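Local structure of VIN1 (Oscarella pearsei, 6BFI) at residues A281-D286 against P622-L627. The protein binds actin filaments and may take part in cell-cell adhesion, as a sponge member of the vinculin/alpha-catenin family. Residues are numbered along the deposited sequence; the frame is centred on the assembly and turned at random.
Sequences ALASGD and PPLPEL
Leu624 turns its CG beside the backbone N and anti to the carbonyl carbon (chi1 -67°), and chi2 of -45° then swings methyl CD1 to the methyl of Ala283, with CD1 and CB 4.1 Å apart. The next residue, Pro625, its ring closed onto the backbone N, sets CD 3.7 Å from CB of Ala283. CG of the same ring lies almost as near that methyl, 3.8 Å away, and also borders the carbonyl O of Ala283 at 3.9 Å. The alanine CB is thus touched by a leucine branch and by the CG and CD atoms of a proline ring; the side chains meet through carbon alone, and no hydrogen bond joins the two segments. The patch is small, about 128 Å² in all, with Ala283 buried and the proline largely open to solvent.

Just after Ala283 the chain leaves helical geometry at Ser284, whose side chain folds back so that OG donates to the carbonyl O of Ala281 over 2.7 Å. The hydroxyl approaches from above the carbonyl plane, 42° out of it, and the same carbonyl takes a weak bond from Asp286 N.

The contact lays an extended, proline-rich linker, consistent with the one joining head and actin-binding tail in vinculins and not modelled from 628 to 646, against the C-terminal end of helix 268-283. Helix 344-375 flanks both partners: Leu282 packs on its Ala350, Ala353 and Ala354, Leu624 rests on Gln358, and His351 NE2 is hydrogen-bonded to Pro625 O. Leu282 also meets Val295 of helix 289-306, the next helix in the chain.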
ATOM      1  N   ALA A 281      13.336  21.115 -13.698  1.00 69.94           N
ATOM      2  CA  ALA A 281      13.677  21.458 -15.074  1.00 68.86           C
ATOM      3  C   ALA A 281      13.482  22.943 -15.349  1.00 65.97           C
ATOM      4  O   ALA A 281      14.212  23.520 -16.162  1.00 69.86           O
ATOM      5  CB  ALA A 281      12.851  20.625 -16.052  1.00 60.30           C
ATOM      6  N   LEU A 282      12.511  23.579 -14.692  1.00 63.15           N
ATOM      7  CA  LEU A 282      12.334  25.016 -14.876  1.00 59.78           C
ATOM      8  C   LEU A 282      13.419  25.803 -14.150  1.00 58.43           C
ATOM      9  O   LEU A 282      13.916  26.808 -14.668  1.00 54.13           O
ATOM     10  CB  LEU A 282      10.946  25.444 -14.402  1.00 55.39           C
ATOM     11  CG  LEU A 282       9.798  25.188 -15.382  1.00 55.12           C
ATOM     12  CD1 LEU A 282       8.467  25.607 -14.774  1.00 49.94           C
ATOM     13  CD2 LEU A 282      10.049  25.920 -16.689  1.00 56.79           C
ATOM     14  N   ALA A 283      13.797  25.360 -12.948  1.00 57.30           N
ATOM     15  CA  ALA A 283      14.835  26.054 -12.192  1.00 59.36           C
ATOM     16  C   ALA A 283      16.181  25.989 -12.899  1.00 68.20           C
ATOM     17  O   ALA A 283      17.030  26.865 -12.696  1.00 71.78           O
ATOM     18  CB  ALA A 283      14.942  25.469 -10.785  1.00 59.15           C
ATOM     19  N   SER A 284      16.398  24.966 -13.724  1.00 70.15           N
ATOM     20  CA  SER A 284      17.554  24.944 -14.608  1.00 74.48           C
ATOM     21  C   SER A 284      17.284  25.854 -15.799  1.00 81.52           C
ATOM     22  O   SER A 284      16.688  26.925 -15.643  1.00 87.50           O
ATOM     23  CB  SER A 284      17.867  23.516 -15.063  1.00 71.61           C
ATOM     24  OG  SER A 284      16.811  22.975 -15.838  1.00 65.30           O
ATOM     25  N   GLY A 285      17.699  25.447 -16.993  1.00 85.62           N
ATOM     26  CA  GLY A 285      17.458  26.272 -18.158  1.00 87.99           C
ATOM     27  C   GLY A 285      16.356  25.751 -19.057  1.00 92.46           C
ATOM     28  O   GLY A 285      15.961  26.422 -20.016  1.00100.44           O
ATOM     29  N   ASP A 286      15.837  24.567 -18.746  1.00 88.88           N
ATOM     30  CA  ASP A 286      14.984  23.851 -19.685  1.00 84.94           C
ATOM     31  C   ASP A 286      13.610  24.502 -19.793  1.00 78.30           C
ATOM     32  O   ASP A 286      12.923  24.703 -18.788  1.00 82.40           O
ATOM     33  CB  ASP A 286      14.844  22.391 -19.257  1.00 85.35           C
ATOM     34  CG  ASP A 286      14.432  21.489 -20.401  1.00 90.59           C
ATOM     35  OD1 ASP A 286      13.927  22.008 -21.418  1.00 91.12           O
ATOM     36  OD2 ASP A 286      14.613  20.258 -20.284  1.00 99.02           O
ATOM     37  N   PRO A 622      14.874  18.642  -1.779  1.00101.33           N
ATOM     38  CA  PRO A 622      16.006  19.560  -1.789  1.00104.19           C
ATOM     39  C   PRO A 622      15.602  20.897  -2.387  1.00104.78           C
ATOM     40  O   PRO A 622      14.667  20.971  -3.204  1.00103.95           O
ATOM     41  CB  PRO A 622      17.042  18.838  -2.663  1.00105.43           C
ATOM     42  CG  PRO A 622      16.287  17.748  -3.368  1.00102.72           C
ATOM     43  CD  PRO A 622      15.211  17.358  -2.416  1.00100.31           C
ATOM     44  N   PRO A 623      16.280  21.979  -1.998  1.00107.56           N
ATOM     45  CA  PRO A 623      15.863  23.311  -2.462  1.00106.79           C
ATOM     46  C   PRO A 623      16.142  23.545  -3.938  1.00105.50           C
ATOM     47  O   PRO A 623      16.653  22.662  -4.632  1.00106.12           O
ATOM     48  CB  PRO A 623      16.689  24.256  -1.580  1.00110.75           C
ATOM     49  CG  PRO A 623      17.913  23.469  -1.254  1.00112.27           C
ATOM     50  CD  PRO A 623      17.457  22.042  -1.116  1.00108.92           C
ATOM     51  N   LEU A 624      15.806  24.735  -4.421  1.00104.67           N
ATOM     52  CA  LEU A 624      16.034  25.119  -5.804  1.00103.82           C
ATOM     53  C   LEU A 624      17.376  25.818  -5.954  1.00107.48           C
ATOM     54  O   LEU A 624      17.934  26.334  -4.982  1.00110.25           O
ATOM     55  CB  LEU A 624      14.923  26.054  -6.286  1.00 98.16           C
ATOM     56  CG  LEU A 624      13.491  25.544  -6.441  1.00 90.56           C
ATOM     57  CD1 LEU A 624      13.466  24.197  -7.148  1.00 87.65           C
ATOM     58  CD2 LEU A 624      12.794  25.481  -5.095  1.00 88.90           C
ATOM     59  N   PRO A 625      17.924  25.845  -7.160  1.00108.63           N
ATOM     60  CA  PRO A 625      19.041  26.743  -7.458  1.00112.46           C
ATOM     61  C   PRO A 625      18.523  28.163  -7.668  1.00111.51           C
ATOM     62  O   PRO A 625      17.333  28.444  -7.530  1.00107.87           O
ATOM     63  CB  PRO A 625      19.630  26.156  -8.741  1.00114.97           C
ATOM     64  CG  PRO A 625      18.475  25.482  -9.399  1.00110.26           C
ATOM     65  CD  PRO A 625      17.634  24.932  -8.280  1.00105.80           C
ATOM     66  N   GLU A 626      19.443  29.063  -8.011  1.00114.10           N
ATOM     67  CA  GLU A 626      19.071  30.449  -8.276  1.00114.76           C
ATOM     68  C   GLU A 626      19.729  31.045  -9.509  1.00119.35           C
ATOM     69  O   GLU A 626      19.272  32.095  -9.969  1.00123.27           O
ATOM     70  CB  GLU A 626      19.398  31.333  -7.062  1.00116.00           C
ATOM     71  N   LEU A 627      20.769  30.427 -10.059  1.00119.68           N
ATOM     72  CA  LEU A 627      21.449  30.965 -11.232  1.00123.90           C
ATOM     73  C   LEU A 627      20.578  30.841 -12.478  1.00123.88           C
ATOM     74  O   LEU A 627      21.053  31.032 -13.598  1.00128.17           O
ATOM     75  CB  LEU A 627      22.779  30.255 -11.443  1.00125.23           C
TER